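PDB 2FTZ: geranyltranstransferase from Thermotoga maritima, which probably catalyses the condensation of geranyl diphosphate with isopentenyl diphosphate to give farnesyl diphosphate. Local coordinates for residues W30-L33 with T34-A37; R50-L53 with V54-G58; V163-E166 with M167-M171. All coordinates share one frame; numbering follows the deposited sequence.

Contact 1: W30-L33 with T34-A37; sequences WDLL and TEEA. With EDO (1,2-ethanediol), chain E.
The carboxylate of E35 reaches back from the first turn of a helix and takes hold of the loop that leads into it. Its OE1 accepts two backbone N-H groups. W30 N lies 2.9 Å from E35 OE1 and uses the syn lone pair. L32 N lies 3.2 Å from E35 OE1 and uses the anti lone pair, in a fairly straight bond (160°). The other oxygen, OE2, accepts from G29 N, so one carboxylate gathers three amides of the loop. OE2 also sits at the edge of the W30 indole, 3.4 Å from W30 CD1, with ring and carboxylate planes 35° apart. E35 CG stands beside its own backbone N (chi1 -65°), which turns the chain back toward the loop. L32 is the N-cap residue, and its O accepts from E36 N at 3.2 Å. An ethanediol, probably from the crystallisation liquor, accepts from D31 N through its O1 at 2.8 Å. The contact joins the loop after helix 19-26 to helix 33-43. L33 N and T34 OG1 bond E155 of the second subunit, and F174 of that subunit meets the W30 ring edge-to-face. E36 OE2 bonds Y107 OH, and T34 and A37 pack on helix 109-127.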
ATOM      1  N   TRP A  30       9.483   6.362  16.617  1.00 21.34           N
ATOM      2  CA  TRP A  30       8.839   7.690  16.660  1.00 23.42           C
ATOM      3  C   TRP A  30       7.826   7.866  17.774  1.00 24.66           C
ATOM      4  O   TRP A  30       7.058   8.808  17.754  1.00 23.98           O
ATOM      5  CB  TRP A  30       8.184   7.994  15.286  1.00 23.85           C
ATOM      6  CG  TRP A  30       9.161   7.954  14.207  1.00 23.08           C
ATOM      7  CD1 TRP A  30       9.415   6.924  13.364  1.00 23.51           C
ATOM      8  CD2 TRP A  30      10.099   8.971  13.883  1.00 26.87           C
ATOM      9  NE1 TRP A  30      10.444   7.238  12.530  1.00 30.62           N
ATOM     10  CE2 TRP A  30      10.869   8.496  12.813  1.00 22.93           C
ATOM     11  CE3 TRP A  30      10.344  10.235  14.369  1.00 27.48           C
ATOM     12  CZ2 TRP A  30      11.893   9.252  12.243  1.00 29.35           C
ATOM     13  CZ3 TRP A  30      11.354  10.975  13.811  1.00 31.28           C
ATOM     14  CH2 TRP A  30      12.110  10.483  12.759  1.00 24.76           C
ATOM     15  N   ASP A  31       7.804   6.960  18.755  1.00 24.88           N
ATOM     16  CA  ASP A  31       6.901   7.019  19.908  1.00 25.83           C
ATOM     17  C   ASP A  31       5.439   7.031  19.464  1.00 25.47           C
ATOM     18  O   ASP A  31       4.628   7.727  20.049  1.00 26.54           O
ATOM     19  CB  ASP A  31       7.201   8.237  20.819  1.00 29.95           C
ATOM     20  CG  ASP A  31       6.389   8.209  22.138  1.00 33.31           C
ATOM     21  OD1 ASP A  31       6.104   7.118  22.644  1.00 33.86           O
ATOM     22  OD2 ASP A  31       5.955   9.268  22.617  1.00 36.97           O
ATOM     23  N   LEU A  32       5.115   6.306  18.399  1.00 22.44           N
ATOM     24  CA  LEU A  32       3.759   6.270  17.895  1.00 20.14           C
ATOM     25  C   LEU A  32       3.018   5.005  18.309  1.00 23.16           C
ATOM     26  O   LEU A  32       3.572   3.909  18.169  1.00 23.03           O
ATOM     27  CB  LEU A  32       3.710   6.386  16.371  1.00 20.88           C
ATOM     28  CG  LEU A  32       4.185   7.724  15.822  1.00 21.26           C
ATOM     29  CD1 LEU A  32       4.389   7.603  14.258  1.00 26.12           C
ATOM     30  CD2 LEU A  32       3.262   8.909  16.206  1.00 24.86           C
ATOM     31  N   LEU A  33       1.756   5.164  18.732  1.00 23.05           N
ATOM     32  CA  LEU A  33       0.818   4.051  18.917  1.00 24.89           C
ATOM     33  C   LEU A  33       0.654   3.226  17.633  1.00 23.94           C
ATOM     34  O   LEU A  33       0.522   2.022  17.690  1.00 21.33           O
ATOM     35  CB  LEU A  33      -0.568   4.540  19.312  1.00 25.98           C
ATOM     36  CG  LEU A  33      -0.792   5.070  20.711  1.00 34.88           C
ATOM     37  CD1 LEU A  33      -2.279   5.403  20.821  1.00 44.69           C
ATOM     38  CD2 LEU A  33      -0.397   4.002  21.738  1.00 40.21           C
ATOM     39  N   THR A  34       0.735   3.875  16.478  1.00 21.00           N
ATOM     40  CA  THR A  34       0.658   3.209  15.186  1.00 18.21           C
ATOM     41  C   THR A  34       1.793   2.188  15.021  1.00 21.27           C
ATOM     42  O   THR A  34       1.572   1.093  14.495  1.00 21.10           O
ATOM     43  CB  THR A  34       0.597   4.245  14.024  1.00 20.56           C
ATOM     44  OG1 THR A  34      -0.558   5.073  14.204  1.00 23.99           O
ATOM     45  CG2 THR A  34       0.518   3.544  12.645  1.00 21.38           C
ATOM     46  N   GLU A  35       3.005   2.561  15.435  1.00 20.68           N
ATOM     47  CA  GLU A  35       4.165   1.646  15.410  1.00 21.29           C
ATOM     48  C   GLU A  35       3.958   0.440  16.323  1.00 18.97           C
ATOM     49  O   GLU A  35       4.229  -0.728  15.938  1.00 21.15           O
ATOM     50  CB  GLU A  35       5.414   2.407  15.749  1.00 21.91           C
ATOM     51  CG  GLU A  35       5.869   3.496  14.758  1.00 21.93           C
ATOM     52  CD  GLU A  35       7.103   4.199  15.251  1.00 24.83           C
ATOM     53  OE1 GLU A  35       7.002   4.878  16.305  1.00 21.15           O
ATOM     54  OE2 GLU A  35       8.195   4.041  14.625  1.00 24.67           O
ATOM     55  N   GLU A  36       3.493   0.724  17.532  1.00 21.56           N
ATOM     56  CA  GLU A  36       3.187  -0.316  18.513  1.00 24.07           C
ATOM     57  C   GLU A  36       2.132  -1.285  17.956  1.00 23.88           C
ATOM     58  O   GLU A  36       2.217  -2.502  18.161  1.00 21.87           O
ATOM     59  CB  GLU A  36       2.714   0.299  19.830  1.00 26.35           C
ATOM     60  CG  GLU A  36       2.503  -0.765  20.935  1.00 34.60           C
ATOM     61  CD  GLU A  36       1.877  -0.202  22.195  1.00 34.27           C
ATOM     62  OE1 GLU A  36       2.186   0.967  22.561  1.00 37.88           O
ATOM     63  OE2 GLU A  36       1.079  -0.949  22.826  1.00 39.58           O
ATOM     64  N   ALA A  37       1.124  -0.743  17.299  1.00 22.49           N
ATOM     65  CA  ALA A  37       0.065  -1.560  16.715  1.00 23.22           C
ATOM     66  C   ALA A  37       0.549  -2.492  15.597  1.00 23.50           C
ATOM     67  O   ALA A  37       0.107  -3.642  15.491  1.00 21.49           O
ATOM     68  CB  ALA A  37      -1.106  -0.630  16.168  1.00 21.03           C
TER
HETATM   69  C1  EDO E 276      10.798   4.789  20.009  1.00 36.40           C
HETATM   70  O1  EDO E 276       9.424   4.829  19.586  1.00 26.38           O
HETATM   71  C2  EDO E 276      11.224   5.939  20.914  1.00 34.37           C
HETATM   72  O2  EDO E 276      10.200   6.763  21.474  1.00 33.97           O

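Contact 2: R50-L53 with V54-G58; sequences RPLL and VLTLG
Helix 49-61 is part of the all-helical polyprenyl synthetase fold, and this contact is one regular alpha-helical stretch of it, largely buried. Four backbone bonds of the i to i+4 kind cross the boundary between R50-L53 and V54-G58. V54 N gives to R50 O at 3.1 Å, and L55 N gives to P51 O at 2.9 Å. L57 N gives to L53 O at 2.9 Å. P51 sits near the start of the helix. It has no N-H to give, but its carbonyl takes part in the bonding as usual.

The fourth carbonyl is different, because L52 O has two donors. T56 N lies 2.9 Å from L52 O, and the hydroxyl T56 OG1 lies 2.7 Å from the same L52 O. They come from opposite faces of the carbonyl plane, with OG1 36° out of it. T56 OG1 lies beside its own backbone N (chi1 -55°), and this turns the hydroxyl back along the helix. L52 CD1 borders that hydroxyl, 4.1 Å from T56 OG1.

L52 and T56 face helix 268-273, P51 packs on helix 69-87, V54 on helix 177-189, and R50 spans the last two. R50 closes a GGKxxR motif, which in relatives binds the phosphates of isopentenyl diphosphate, so it probably lines that site; its NH2 bonds an unidentified ligand, probably from the crystallisation liquor. T56 OG1 is also hydrogen-bonded to K14 NZ. A buried threonine hydroxyl is thus satisfied twice: it gives its proton to the helix backbone and accepts from a lysine. The lysine charge nearby would probably polarise the hydroxyl.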
ATOM      1  N   ARG A  50       3.635 -18.748   4.957  1.00 23.52           N
ATOM      2  CA  ARG A  50       4.070 -18.048   3.749  1.00 23.26           C
ATOM      3  C   ARG A  50       5.585 -17.803   3.749  1.00 22.02           C
ATOM      4  O   ARG A  50       6.282 -18.244   2.825  1.00 22.95           O
ATOM      5  CB  ARG A  50       3.264 -16.754   3.538  1.00 23.49           C
ATOM      6  CG  ARG A  50       1.788 -17.076   3.219  1.00 21.57           C
ATOM      7  CD  ARG A  50       0.875 -15.832   3.320  1.00 26.49           C
ATOM      8  NE  ARG A  50      -0.524 -16.181   3.101  1.00 29.63           N
ATOM      9  CZ  ARG A  50      -1.274 -16.759   4.038  1.00 32.40           C
ATOM     10  NH1 ARG A  50      -0.749 -17.091   5.192  1.00 29.82           N
ATOM     11  NH2 ARG A  50      -2.542 -17.039   3.797  1.00 34.93           N
ATOM     12  N   PRO A  51       6.116 -17.163   4.794  1.00 24.54           N
ATOM     13  CA  PRO A  51       7.584 -17.049   4.809  1.00 23.84           C
ATOM     14  C   PRO A  51       8.315 -18.397   4.864  1.00 24.50           C
ATOM     15  O   PRO A  51       9.375 -18.531   4.264  1.00 23.63           O
ATOM     16  CB  PRO A  51       7.866 -16.154   6.034  1.00 24.82           C
ATOM     17  CG  PRO A  51       6.641 -16.257   6.848  1.00 23.00           C
ATOM     18  CD  PRO A  51       5.502 -16.414   5.901  1.00 24.29           C
ATOM     19  N   LEU A  52       7.760 -19.379   5.577  1.00 23.32           N
ATOM     20  CA  LEU A  52       8.358 -20.711   5.639  1.00 25.61           C
ATOM     21  C   LEU A  52       8.442 -21.332   4.231  1.00 20.38           C
ATOM     22  O   LEU A  52       9.500 -21.900   3.881  1.00 24.94           O
ATOM     23  CB  LEU A  52       7.610 -21.635   6.618  1.00 23.97           C
ATOM     24  CG  LEU A  52       8.332 -22.893   7.067  1.00 35.00           C
ATOM     25  CD1 LEU A  52       9.713 -22.535   7.598  1.00 38.89           C
ATOM     26  CD2 LEU A  52       7.501 -23.571   8.145  1.00 35.80           C
ATOM     27  N   LEU A  53       7.398 -21.198   3.404  1.00 22.29           N
ATOM     28  CA  LEU A  53       7.440 -21.680   2.007  1.00 24.20           C
ATOM     29  C   LEU A  53       8.530 -20.997   1.202  1.00 25.11           C
ATOM     30  O   LEU A  53       9.281 -21.661   0.477  1.00 21.03           O
ATOM     31  CB  LEU A  53       6.102 -21.489   1.230  1.00 22.81           C
ATOM     32  CG  LEU A  53       5.016 -22.506   1.506  1.00 35.54           C
ATOM     33  CD1 LEU A  53       3.676 -21.927   1.047  1.00 34.83           C
ATOM     34  CD2 LEU A  53       5.340 -23.814   0.786  1.00 34.34           C
ATOM     35  N   VAL A  54       8.614 -19.668   1.311  1.00 22.03           N
ATOM     36  CA  VAL A  54       9.636 -18.915   0.598  1.00 21.42           C
ATOM     37  C   VAL A  54      11.035 -19.409   0.995  1.00 20.42           C
ATOM     38  O   VAL A  54      11.883 -19.664   0.145  1.00 22.22           O
ATOM     39  CB  VAL A  54       9.531 -17.404   0.855  1.00 20.97           C
ATOM     40  CG1 VAL A  54      10.786 -16.696   0.289  1.00 22.01           C
ATOM     41  CG2 VAL A  54       8.225 -16.842   0.260  1.00 22.52           C
ATOM     42  N   LEU A  55      11.289 -19.528   2.287  1.00 23.30           N
ATOM     43  CA  LEU A  55      12.605 -19.913   2.758  1.00 22.71           C
ATOM     44  C   LEU A  55      12.976 -21.355   2.368  1.00 22.99           C
ATOM     45  O   LEU A  55      14.121 -21.634   1.992  1.00 21.79           O
ATOM     46  CB  LEU A  55      12.729 -19.738   4.269  1.00 24.99           C
ATOM     47  CG  LEU A  55      12.674 -18.297   4.779  1.00 22.04           C
ATOM     48  CD1 LEU A  55      12.724 -18.376   6.328  1.00 34.85           C
ATOM     49  CD2 LEU A  55      13.848 -17.434   4.220  1.00 25.19           C
ATOM     50  N   THR A  56      12.006 -22.250   2.451  1.00 19.21           N
ATOM     51  CA  THR A  56      12.196 -23.637   2.118  1.00 20.33           C
ATOM     52  C   THR A  56      12.431 -23.823   0.601  1.00 20.76           C
ATOM     53  O   THR A  56      13.335 -24.572   0.176  1.00 21.23           O
ATOM     54  CB  THR A  56      11.017 -24.469   2.656  1.00 22.13           C
ATOM     55  OG1 THR A  56      10.903 -24.207   4.073  1.00 22.59           O
ATOM     56  CG2 THR A  56      11.272 -25.923   2.455  1.00 20.95           C
ATOM     57  N   LEU A  57      11.653 -23.142  -0.221  1.00 20.56           N
ATOM     58  CA  LEU A  57      11.844 -23.225  -1.671  1.00 20.46           C
ATOM     59  C   LEU A  57      13.220 -22.679  -2.043  1.00 21.28           C
ATOM     60  O   LEU A  57      13.951 -23.281  -2.842  1.00 22.83           O
ATOM     61  CB  LEU A  57      10.771 -22.430  -2.398  1.00 20.96           C
ATOM     62  CG  LEU A  57       9.449 -23.136  -2.694  1.00 27.11           C
ATOM     63  CD1 LEU A  57       8.396 -22.077  -3.137  1.00 31.28           C
ATOM     64  CD2 LEU A  57       9.637 -24.208  -3.751  1.00 26.54           C
ATOM     65  N   GLY A  58      13.580 -21.560  -1.435  1.00 24.53           N
ATOM     66  CA  GLY A  58      14.892 -20.953  -1.721  1.00 25.14           C
ATOM     67  C   GLY A  58      16.061 -21.834  -1.331  1.00 26.37           C
ATOM     68  O   GLY A  58      17.051 -21.914  -2.059  1.00 26.53           O
TER

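Contact 3: V163-E166 with M167-M171; sequences VSQE and MVERM
M167 lies over the N-terminal end of its helix, with its thioether against S164. The sulfur accepts a weak hydrogen bond from S164 N, 3.6 Å from M167 SD. Beside it, S164 OG accepts from M167 N at 3.0 Å (162°). S164 is the N-cap, and the pair forms a capping box, with the methionine sulfur in the place of the usual carboxylate or amide. S164 OG sits between its backbone N and carbonyl carbon (chi1 73°), which points it at the first turn. Flanking the cap, V163 CG1 touches V168 CG2 at 3.8 Å, as in a hydrophobic staple.

Two polar pairs follow along the helix. Q165 NE2 gives a bond to E169 OE2 at 2.9 Å, with the amide and carboxylate nearly coplanar. E166 OE2 forms a salt bridge with R170 NH2 at 3.0 Å, through its anti lone pair, and the planes stand 70° apart. A water accepts from R170 NH1 and gives a weak bond to E166 OE2. R170 also packs on W30 of the second subunit. E166 in the first turn would probably interact favourably with the helix dipole. The capping box gives M167 N a partner, and the i to i+4 pairs tie successive turns together.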
ATOM      1  N   VAL A 163     -23.858 -14.278  -8.679  1.00 34.53           N
ATOM      2  CA  VAL A 163     -22.480 -14.779  -8.461  1.00 33.56           C
ATOM      3  C   VAL A 163     -22.358 -16.231  -8.902  1.00 33.46           C
ATOM      4  O   VAL A 163     -22.869 -17.138  -8.254  1.00 38.73           O
ATOM      5  CB  VAL A 163     -22.017 -14.652  -6.979  1.00 31.58           C
ATOM      6  CG1 VAL A 163     -20.569 -15.025  -6.875  1.00 33.77           C
ATOM      7  CG2 VAL A 163     -22.205 -13.243  -6.461  1.00 28.37           C
ATOM      8  N   SER A 164     -21.656 -16.443 -10.005  1.00 30.52           N
ATOM      9  CA  SER A 164     -21.455 -17.765 -10.543  1.00 30.76           C
ATOM     10  C   SER A 164     -20.383 -18.503  -9.767  1.00 32.10           C
ATOM     11  O   SER A 164     -19.550 -17.894  -9.042  1.00 27.81           O
ATOM     12  CB  SER A 164     -21.034 -17.690 -12.020  1.00 32.13           C
ATOM     13  OG  SER A 164     -19.677 -17.229 -12.133  1.00 28.45           O
ATOM     14  N   GLN A 165     -20.365 -19.820  -9.958  1.00 28.60           N
ATOM     15  CA  GLN A 165     -19.281 -20.635  -9.428  1.00 29.81           C
ATOM     16  C   GLN A 165     -17.894 -20.162  -9.895  1.00 27.78           C
ATOM     17  O   GLN A 165     -16.962 -20.120  -9.108  1.00 28.11           O
ATOM     18  CB  GLN A 165     -19.493 -22.094  -9.798  1.00 32.59           C
ATOM     19  CG  GLN A 165     -18.454 -23.006  -9.204  1.00 27.80           C
ATOM     20  CD  GLN A 165     -18.606 -24.454  -9.668  1.00 31.47           C
ATOM     21  OE1 GLN A 165     -19.702 -24.991  -9.722  1.00 32.21           O
ATOM     22  NE2 GLN A 165     -17.497 -25.082  -9.978  1.00 37.70           N
ATOM     23  N   GLU A 166     -17.766 -19.859 -11.182  1.00 28.94           N
ATOM     24  CA  GLU A 166     -16.505 -19.362 -11.744  1.00 32.27           C
ATOM     25  C   GLU A 166     -16.041 -18.089 -11.041  1.00 26.57           C
ATOM     26  O   GLU A 166     -14.832 -17.924 -10.731  1.00 27.13           O
ATOM     27  CB  GLU A 166     -16.678 -19.082 -13.239  1.00 33.41           C
ATOM     28  CG  GLU A 166     -15.431 -18.542 -13.933  1.00 41.73           C
ATOM     29  CD  GLU A 166     -15.670 -18.262 -15.431  1.00 44.58           C
ATOM     30  OE1 GLU A 166     -16.422 -19.034 -16.079  1.00 68.06           O
ATOM     31  OE2 GLU A 166     -15.096 -17.276 -15.952  1.00 61.40           O
ATOM     32  N   MET A 167     -16.983 -17.194 -10.773  1.00 27.24           N
ATOM     33  CA  MET A 167     -16.652 -15.962 -10.022  1.00 26.29           C
ATOM     34  C   MET A 167     -16.136 -16.266  -8.611  1.00 24.76           C
ATOM     35  O   MET A 167     -15.196 -15.595  -8.076  1.00 20.64           O
ATOM     36  CB  MET A 167     -17.896 -15.027  -9.993  1.00 27.32           C
ATOM     37  CG  MET A 167     -18.181 -14.374 -11.342  1.00 31.71           C
ATOM     38  SD  MET A 167     -19.837 -13.634 -11.368  1.00 31.35           S
ATOM     39  CE  MET A 167     -19.690 -12.315 -10.203  1.00 26.63           C
ATOM     40  N   VAL A 168     -16.743 -17.245  -7.935  1.00 24.77           N
ATOM     41  CA  VAL A 168     -16.243 -17.605  -6.600  1.00 22.70           C
ATOM     42  C   VAL A 168     -14.866 -18.184  -6.679  1.00 24.22           C
ATOM     43  O   VAL A 168     -13.974 -17.841  -5.899  1.00 23.39           O
ATOM     44  CB  VAL A 168     -17.214 -18.609  -5.867  1.00 22.93           C
ATOM     45  CG1 VAL A 168     -16.609 -18.958  -4.472  1.00 23.60           C
ATOM     46  CG2 VAL A 168     -18.572 -18.002  -5.765  1.00 27.97           C
ATOM     47  N   GLU A 169     -14.630 -19.067  -7.639  1.00 22.24           N
ATOM     48  CA  GLU A 169     -13.306 -19.663  -7.803  1.00 23.34           C
ATOM     49  C   GLU A 169     -12.233 -18.598  -8.150  1.00 24.89           C
ATOM     50  O   GLU A 169     -11.127 -18.614  -7.607  1.00 23.38           O
ATOM     51  CB  GLU A 169     -13.334 -20.710  -8.889  1.00 26.06           C
ATOM     52  CG  GLU A 169     -14.165 -21.886  -8.585  1.00 29.68           C
ATOM     53  CD  GLU A 169     -14.076 -22.931  -9.691  1.00 40.01           C
ATOM     54  OE1 GLU A 169     -12.939 -23.326 -10.074  1.00 34.50           O
ATOM     55  OE2 GLU A 169     -15.147 -23.352 -10.144  1.00 34.85           O
ATOM     56  N   ARG A 170     -12.598 -17.632  -8.980  1.00 24.30           N
ATOM     57  CA  ARG A 170     -11.676 -16.509  -9.272  1.00 23.91           C
ATOM     58  C   ARG A 170     -11.367 -15.683  -8.010  1.00 21.75           C
ATOM     59  O   ARG A 170     -10.228 -15.339  -7.770  1.00 23.41           O
ATOM     60  CB  ARG A 170     -12.215 -15.608 -10.382  1.00 25.23           C
ATOM     61  CG  ARG A 170     -11.299 -14.433 -10.725  1.00 27.15           C
ATOM     62  CD  ARG A 170     -11.889 -13.555 -11.731  1.00 37.97           C
ATOM     63  NE  ARG A 170     -12.111 -14.294 -12.958  1.00 40.91           N
ATOM     64  CZ  ARG A 170     -13.309 -14.580 -13.463  1.00 47.75           C
ATOM     65  NH1 ARG A 170     -14.436 -14.167 -12.872  1.00 44.89           N
ATOM     66  NH2 ARG A 170     -13.371 -15.283 -14.578  1.00 43.78           N
ATOM     67  N   MET A 171     -12.399 -15.368  -7.215  1.00 22.36           N
ATOM     68  CA  MET A 171     -12.246 -14.656  -5.985  1.00 22.95           C
ATOM     69  C   MET A 171     -11.251 -15.383  -5.047  1.00 25.70           C
ATOM     70  O   MET A 171     -10.382 -14.740  -4.431  1.00 22.03           O
ATOM     71  CB  MET A 171     -13.629 -14.398  -5.312  1.00 20.86           C
ATOM     72  CG  MET A 171     -13.538 -13.594  -4.044  1.00 29.10           C
ATOM     73  SD  MET A 171     -13.403 -14.634  -2.600  1.00 30.63           S
ATOM     74  CE  MET A 171     -15.076 -15.405  -2.541  1.00 26.80           C
TER
HETATM   75  O   HOH W   1     -16.889 -15.030 -14.574  1.00 51.46           O

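Overall arrangement
The three contacts are local ones in series along the chain, and none touches another. Contacts 1 and 2 lie on successive helices, with centres 29 Å apart and nearest atoms about 17 Å apart. Contact 3 lies across the chain's centre from both. Its nearest atoms are about 12 Å from contact 2 and about 25 Å from contact 1. Contacts 1 and 3 both open helices, and the dimer brings them together: W30 of one subunit packs on R170 of the other. Contact 2 lies deeper, 12 Å from the chain's centre, and no other subunit touches it. R50 of contact 2 bonds the unidentified ligand and probably lines the isopentenyl diphosphate site, as in relatives.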